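Local atomic coordinates of aromatic-amino-acid:2-oxoglutarate transaminase (PDB entry 6HND), a protein that probably transfers amino groups between aromatic amino acids and 2-oxo acids, using pyridoxal 5'-phosphate as its cofactor. Residues P138-Q141 with F142-F146; R114-D118 with P119-D123. All coordinates share one frame; numbering follows the deposited sequence.

Contact 1 (P138-Q141 with F142-F146); sequences PLLQ and FARDF
The guanidinium of R144 has the backbone carbon C of L140 over one face and the amide of Q141 at its edge, close to its plane, while the F142 ring carries F146 CB over one face, offset toward the rim, and L139 O at its edge. The Q141 amide, tilted 35° from the guanidinium, is gripped at both ends. Its OE1 accepts from R144 NH1 at 3.0 Å; OE1 lies close to the guanidinium plane, while NH1 stands above the plane of the amide carbonyl. Its NE2 donates within its own plane to D145 OD1 at 2.9 Å, and meets that carboxylate from above. Glutamine suits this place because one flat group both accepts and donates, and two bonds to successive residues of the next turn fix its rotation. The chain bends at chi2 (49°), which turns the amide toward R144 and D145. All of this happens within helix 137-151, whose i to i+4 backbone bonds run through the segment: R144 N to L140 O at 3.0 Å and D145 N to Q141 O at 2.9 Å, both donors nearly in line with the C=O, whereas F142 N meets P138 O from above the carbonyl plane. R144 leaves CA with CG beside the backbone N (chi1 -68°), and the extended chain brings the guanidinium back beside L140, whose CB lies 4.0 Å from R144 NH1; NH2 is held by N159. The apolar residues face the rest of the fold: L139 and L140 reach strand 158-163 of the large mixed sheet, and F142 lies against helices 375-388 and 392-418. Leucine and phenylalanine fill these buried places without needing polar partners, and L139 CD1 approaches F142 CD2 loosely at 4.4 Å.

Contact 2 (R114-D118 with P119-D123); sequences RHTTD and PKLID
T116 and D123 slant across each other between the two arms of the loop: T116 CG2 lies 3.7 Å from D123 CB, and D123 OD2 accepts from T116 N at 2.9 Å through its anti lone pair. The reversal is a type I beta turn, D118 to L121, closed by L121 N to D118 O at 3.1 Å, with proline at the second position, where its fixed phi fits. L121 lies at roughly a right angle to T116 but obliquely to D118, bringing CD1 within 3.7 Å of D118 OD2. The D118 carboxylate swings over the turn, CG anti to the backbone N (chi1 -177°), and OD1 accepts from K120 N, which stands above the carboxylate plane, an Asx turn set on the beta turn. D123 is the N-cap of helix 124-127; the salt bridge to R126 and the bonds from T116 N and a water would probably favour its charged form. R114, salt-bridged to D54, lays CG over one face of the H115 ring, 3.5 Å above the plane. At that ring's edge, the same water sits 2.8 Å from H115 ND1 and donates to D123 OD2 at 2.7 Å.

Overall arrangement
The two contacts follow one another along the chain, with centres about 15 Å apart, and meet at P138: its CG packs on P119 O at 3.6 Å and on I122 CG1 at 3.8 Å. Contact 1 is partly buried, with leucines and phenylalanines turned into the fold and its polar network on the partly exposed flank of one helix. Contact 2 is a surface loop without regular structure, held mainly by aspartates that bind backbone N-H groups. Both rest on helix 375-388, contact 1 through P138, L139 and F142, contact 2 through L121 and I122. Contact 2 also reaches the second subunit, where R114 packs on V61 of that chain.

Contact 1 (P138-Q141 with F142-F146)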
ATOM      1  N   PRO B 138       5.067 -12.396  13.609  1.00 35.18           N
ATOM      2  CA  PRO B 138       5.489 -13.691  13.081  1.00 38.20           C
ATOM      3  C   PRO B 138       6.018 -13.610  11.632  1.00 38.01           C
ATOM      4  O   PRO B 138       6.793 -14.458  11.235  1.00 40.00           O
ATOM      5  CB  PRO B 138       4.211 -14.556  13.175  1.00 37.31           C
ATOM      6  CG  PRO B 138       3.335 -13.854  14.170  1.00 35.46           C
ATOM      7  CD  PRO B 138       3.654 -12.385  14.002  1.00 34.96           C
ATOM      8  N   LEU B 139       5.585 -12.615  10.856  1.00 38.54           N
ATOM      9  CA  LEU B 139       6.011 -12.509   9.441  1.00 38.05           C
ATOM     10  C   LEU B 139       7.360 -11.808   9.423  1.00 37.86           C
ATOM     11  O   LEU B 139       8.201 -12.203   8.584  1.00 34.03           O
ATOM     12  CB  LEU B 139       4.980 -11.768   8.588  1.00 37.82           C
ATOM     13  CG  LEU B 139       5.335 -11.708   7.106  1.00 39.10           C
ATOM     14  CD1 LEU B 139       5.471 -13.098   6.511  1.00 37.27           C
ATOM     15  CD2 LEU B 139       4.331 -10.876   6.320  1.00 42.24           C
ATOM     16  N   LEU B 140       7.520 -10.781  10.269  1.00 36.94           N
ATOM     17  CA  LEU B 140       8.821 -10.097  10.459  1.00 36.83           C
ATOM     18  C   LEU B 140       9.835 -11.150  10.926  1.00 38.26           C
ATOM     19  O   LEU B 140      10.880 -11.214  10.300  1.00 36.86           O
ATOM     20  CB  LEU B 140       8.701  -8.951  11.458  1.00 36.92           C
ATOM     21  CG  LEU B 140       8.056  -7.672  10.924  1.00 41.27           C
ATOM     22  CD1 LEU B 140       7.794  -6.687  12.072  1.00 37.74           C
ATOM     23  CD2 LEU B 140       8.899  -7.015   9.825  1.00 39.92           C
ATOM     24  N   GLN B 141       9.511 -11.988  11.924  1.00 38.95           N
ATOM     25  CA  GLN B 141      10.476 -12.999  12.434  1.00 41.85           C
ATOM     26  C   GLN B 141      10.834 -13.967  11.297  1.00 43.64           C
ATOM     27  O   GLN B 141      12.054 -14.222  11.112  1.00 39.75           O
ATOM     28  CB  GLN B 141      10.013 -13.774  13.677  1.00 45.02           C
ATOM     29  CG  GLN B 141      11.162 -14.498  14.404  1.00 46.06           C
ATOM     30  CD  GLN B 141      12.368 -13.608  14.656  1.00 47.19           C
ATOM     31  OE1 GLN B 141      12.246 -12.489  15.130  1.00 51.60           O
ATOM     32  NE2 GLN B 141      13.565 -14.058  14.315  1.00 43.48           N
ATOM     33  N   PHE B 142       9.851 -14.464  10.537  1.00 41.19           N
ATOM     34  CA  PHE B 142      10.131 -15.392   9.414  1.00 41.12           C
ATOM     35  C   PHE B 142      11.117 -14.745   8.442  1.00 40.22           C
ATOM     36  O   PHE B 142      12.064 -15.425   8.044  1.00 38.81           O
ATOM     37  CB  PHE B 142       8.882 -15.798   8.649  1.00 41.34           C
ATOM     38  CG  PHE B 142       9.200 -16.332   7.284  1.00 39.29           C
ATOM     39  CD1 PHE B 142       9.583 -17.647   7.122  1.00 43.03           C
ATOM     40  CD2 PHE B 142       9.162 -15.506   6.178  1.00 38.11           C
ATOM     41  CE1 PHE B 142       9.898 -18.128   5.868  1.00 41.24           C
ATOM     42  CE2 PHE B 142       9.487 -15.992   4.927  1.00 37.20           C
ATOM     43  CZ  PHE B 142       9.859 -17.294   4.779  1.00 37.76           C
ATOM     44  N   ALA B 143      10.908 -13.478   8.081  1.00 41.37           N
ATOM     45  CA  ALA B 143      11.815 -12.739   7.161  1.00 42.97           C
ATOM     46  C   ALA B 143      13.223 -12.631   7.789  1.00 38.97           C
ATOM     47  O   ALA B 143      14.179 -12.843   7.038  1.00 35.88           O
ATOM     48  CB  ALA B 143      11.258 -11.381   6.764  1.00 37.79           C
ATOM     49  N   ARG B 144      13.367 -12.324   9.089  1.00 36.64           N
ATOM     50  CA  ARG B 144      14.706 -12.327   9.752  1.00 40.93           C
ATOM     51  C   ARG B 144      15.357 -13.707   9.554  1.00 37.03           C
ATOM     52  O   ARG B 144      16.484 -13.768   9.067  1.00 38.51           O
ATOM     53  CB  ARG B 144      14.650 -12.007  11.249  1.00 43.22           C
ATOM     54  CG  ARG B 144      14.238 -10.575  11.557  1.00 51.25           C
ATOM     55  CD  ARG B 144      14.239 -10.182  13.037  1.00 50.30           C
ATOM     56  NE  ARG B 144      13.542  -8.903  13.181  1.00 52.20           N
ATOM     57  CZ  ARG B 144      12.312  -8.716  13.674  1.00 48.82           C
ATOM     58  NH1 ARG B 144      11.591  -9.720  14.145  1.00 44.84           N
ATOM     59  NH2 ARG B 144      11.813  -7.493  13.716  1.00 52.41           N
ATOM     60  N   ASP B 145      14.650 -14.773   9.919  1.00 36.42           N
ATOM     61  CA  ASP B 145      15.168 -16.162   9.939  1.00 37.13           C
ATOM     62  C   ASP B 145      15.596 -16.566   8.529  1.00 37.98           C
ATOM     63  O   ASP B 145      16.672 -17.180   8.395  1.00 37.87           O
ATOM     64  CB  ASP B 145      14.120 -17.099  10.541  1.00 38.28           C
ATOM     65  CG  ASP B 145      13.921 -16.884  12.044  1.00 41.19           C
ATOM     66  OD1 ASP B 145      14.732 -16.162  12.630  1.00 39.71           O
ATOM     67  OD2 ASP B 145      12.946 -17.436  12.616  1.00 43.61           O
ATOM     68  N   PHE B 146      14.796 -16.200   7.521  1.00 36.58           N
ATOM     69  CA  PHE B 146      15.020 -16.507   6.088  1.00 35.27           C
ATOM     70  C   PHE B 146      16.299 -15.823   5.628  1.00 36.32           C
ATOM     71  O   PHE B 146      17.089 -16.466   4.923  1.00 39.57           O
ATOM     72  CB  PHE B 146      13.818 -16.068   5.244  1.00 36.56           C
ATOM     73  CG  PHE B 146      13.928 -16.378   3.773  1.00 35.53           C
ATOM     74  CD1 PHE B 146      13.761 -17.672   3.303  1.00 37.10           C
ATOM     75  CD2 PHE B 146      14.168 -15.368   2.854  1.00 38.34           C
ATOM     76  CE1 PHE B 146      13.875 -17.954   1.951  1.00 36.25           C
ATOM     77  CE2 PHE B 146      14.283 -15.654   1.502  1.00 37.68           C
ATOM     78  CZ  PHE B 146      14.127 -16.943   1.051  1.00 35.35           C
TER

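Contact 2 (R114-D118 with P119-D123)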
ATOM      1  N   ARG B 114     -10.067 -17.791  14.093  1.00 38.31           N
ATOM      2  CA  ARG B 114     -10.236 -16.481  14.758  1.00 37.29           C
ATOM      3  C   ARG B 114      -9.101 -16.282  15.759  1.00 39.98           C
ATOM      4  O   ARG B 114      -8.537 -15.165  15.784  1.00 44.19           O
ATOM      5  CB  ARG B 114     -11.612 -16.374  15.416  1.00 38.69           C
ATOM      6  CG  ARG B 114     -11.916 -15.002  16.003  1.00 36.52           C
ATOM      7  CD  ARG B 114     -13.285 -14.986  16.666  1.00 37.92           C
ATOM      8  NE  ARG B 114     -14.361 -15.077  15.677  1.00 39.17           N
ATOM      9  CZ  ARG B 114     -14.890 -14.055  15.000  1.00 40.88           C
ATOM     10  NH1 ARG B 114     -14.489 -12.813  15.213  1.00 42.35           N
ATOM     11  NH2 ARG B 114     -15.845 -14.280  14.113  1.00 43.40           N
ATOM     12  N   HIS B 115      -8.737 -17.322  16.515  1.00 42.09           N
ATOM     13  CA  HIS B 115      -7.792 -17.215  17.664  1.00 43.63           C
ATOM     14  C   HIS B 115      -6.718 -18.288  17.570  1.00 43.38           C
ATOM     15  O   HIS B 115      -7.072 -19.431  17.251  1.00 47.53           O
ATOM     16  CB  HIS B 115      -8.505 -17.350  19.025  1.00 40.17           C
ATOM     17  CG  HIS B 115      -9.557 -16.317  19.259  1.00 42.44           C
ATOM     18  ND1 HIS B 115      -9.248 -15.008  19.564  1.00 36.76           N
ATOM     19  CD2 HIS B 115     -10.909 -16.398  19.231  1.00 42.68           C
ATOM     20  CE1 HIS B 115     -10.366 -14.341  19.751  1.00 39.53           C
ATOM     21  NE2 HIS B 115     -11.399 -15.154  19.529  1.00 40.90           N
ATOM     22  N   THR B 116      -5.477 -17.921  17.906  1.00 44.37           N
ATOM     23  CA  THR B 116      -4.336 -18.855  18.036  1.00 44.22           C
ATOM     24  C   THR B 116      -3.468 -18.420  19.215  1.00 45.82           C
ATOM     25  O   THR B 116      -3.468 -17.214  19.519  1.00 45.11           O
ATOM     26  CB  THR B 116      -3.532 -18.890  16.737  1.00 45.07           C
ATOM     27  OG1 THR B 116      -2.765 -20.092  16.750  1.00 44.44           O
ATOM     28  CG2 THR B 116      -2.627 -17.686  16.580  1.00 48.19           C
ATOM     29  N   THR B 117      -2.741 -19.360  19.824  1.00 48.61           N
ATOM     30  CA  THR B 117      -1.663 -19.095  20.826  1.00 53.12           C
ATOM     31  C   THR B 117      -0.304 -19.546  20.266  1.00 54.13           C
ATOM     32  O   THR B 117       0.692 -19.524  21.020  1.00 54.47           O
ATOM     33  CB  THR B 117      -1.999 -19.802  22.147  1.00 54.88           C
ATOM     34  OG1 THR B 117      -2.191 -21.187  21.853  1.00 53.23           O
ATOM     35  CG2 THR B 117      -3.251 -19.256  22.802  1.00 58.36           C
ATOM     36  N   ASP B 118      -0.254 -19.980  19.004  1.00 46.34           N
ATOM     37  CA  ASP B 118       1.025 -20.348  18.356  1.00 48.49           C
ATOM     38  C   ASP B 118       1.730 -19.051  17.965  1.00 50.04           C
ATOM     39  O   ASP B 118       1.247 -18.345  17.087  1.00 47.18           O
ATOM     40  CB  ASP B 118       0.800 -21.268  17.162  1.00 45.16           C
ATOM     41  CG  ASP B 118       2.100 -21.720  16.519  1.00 46.98           C
ATOM     42  OD1 ASP B 118       3.116 -21.035  16.711  1.00 47.29           O
ATOM     43  OD2 ASP B 118       2.089 -22.755  15.839  1.00 48.86           O
ATOM     44  N   PRO B 119       2.878 -18.690  18.591  1.00 51.36           N
ATOM     45  CA  PRO B 119       3.573 -17.442  18.262  1.00 48.45           C
ATOM     46  C   PRO B 119       4.122 -17.331  16.830  1.00 45.90           C
ATOM     47  O   PRO B 119       4.661 -16.286  16.474  1.00 49.81           O
ATOM     48  CB  PRO B 119       4.747 -17.406  19.261  1.00 49.35           C
ATOM     49  CG  PRO B 119       4.941 -18.844  19.681  1.00 48.61           C
ATOM     50  CD  PRO B 119       3.551 -19.440  19.670  1.00 51.11           C
ATOM     51  N   LYS B 120       4.003 -18.390  16.036  1.00 44.08           N
ATOM     52  CA  LYS B 120       4.546 -18.423  14.660  1.00 47.81           C
ATOM     53  C   LYS B 120       3.394 -18.249  13.667  1.00 45.83           C
ATOM     54  O   LYS B 120       3.673 -18.129  12.447  1.00 40.60           O
ATOM     55  CB  LYS B 120       5.348 -19.710  14.489  1.00 57.43           C
ATOM     56  CG  LYS B 120       6.605 -19.805  15.355  1.00 61.28           C
ATOM     57  CD  LYS B 120       7.887 -19.793  14.547  1.00 65.14           C
ATOM     58  CE  LYS B 120       9.061 -20.436  15.250  1.00 66.82           C
ATOM     59  NZ  LYS B 120       9.899 -21.177  14.281  1.00 69.03           N
ATOM     60  N   LEU B 121       2.158 -18.158  14.174  1.00 41.52           N
ATOM     61  CA  LEU B 121       0.932 -17.990  13.349  1.00 44.20           C
ATOM     62  C   LEU B 121       0.277 -16.650  13.647  1.00 39.81           C
ATOM     63  O   LEU B 121       0.394 -16.163  14.767  1.00 39.04           O
ATOM     64  CB  LEU B 121      -0.065 -19.112  13.636  1.00 44.42           C
ATOM     65  CG  LEU B 121       0.411 -20.521  13.305  1.00 44.90           C
ATOM     66  CD1 LEU B 121      -0.661 -21.550  13.669  1.00 42.70           C
ATOM     67  CD2 LEU B 121       0.783 -20.622  11.842  1.00 45.66           C
ATOM     68  N   ILE B 122      -0.426 -16.110  12.654  1.00 41.83           N
ATOM     69  CA  ILE B 122      -1.326 -14.935  12.822  1.00 37.51           C
ATOM     70  C   ILE B 122      -2.759 -15.448  12.752  1.00 36.93           C
ATOM     71  O   ILE B 122      -3.060 -16.142  11.795  1.00 39.04           O
ATOM     72  CB  ILE B 122      -1.015 -13.860  11.772  1.00 35.85           C
ATOM     73  CG1 ILE B 122       0.491 -13.624  11.668  1.00 34.39           C
ATOM     74  CG2 ILE B 122      -1.753 -12.577  12.091  1.00 38.10           C
ATOM     75  CD1 ILE B 122       0.895 -12.758  10.499  1.00 35.24           C
ATOM     76  N   ASP B 123      -3.577 -15.133  13.758  1.00 36.02           N
ATOM     77  CA  ASP B 123      -5.023 -15.447  13.790  1.00 37.89           C
ATOM     78  C   ASP B 123      -5.793 -14.294  13.127  1.00 37.90           C
ATOM     79  O   ASP B 123      -5.185 -13.206  12.856  1.00 32.26           O
ATOM     80  CB  ASP B 123      -5.481 -15.771  15.216  1.00 41.66           C
ATOM     81  CG  ASP B 123      -5.222 -14.690  16.251  1.00 40.29           C
ATOM     82  OD1 ASP B 123      -5.124 -13.531  15.843  1.00 39.01           O
ATOM     83  OD2 ASP B 123      -5.142 -15.024  17.470  1.00 38.35           O
TER
HETATM   84  O   HOH W   1      -6.631 -14.073  19.555  1.00 50.16           O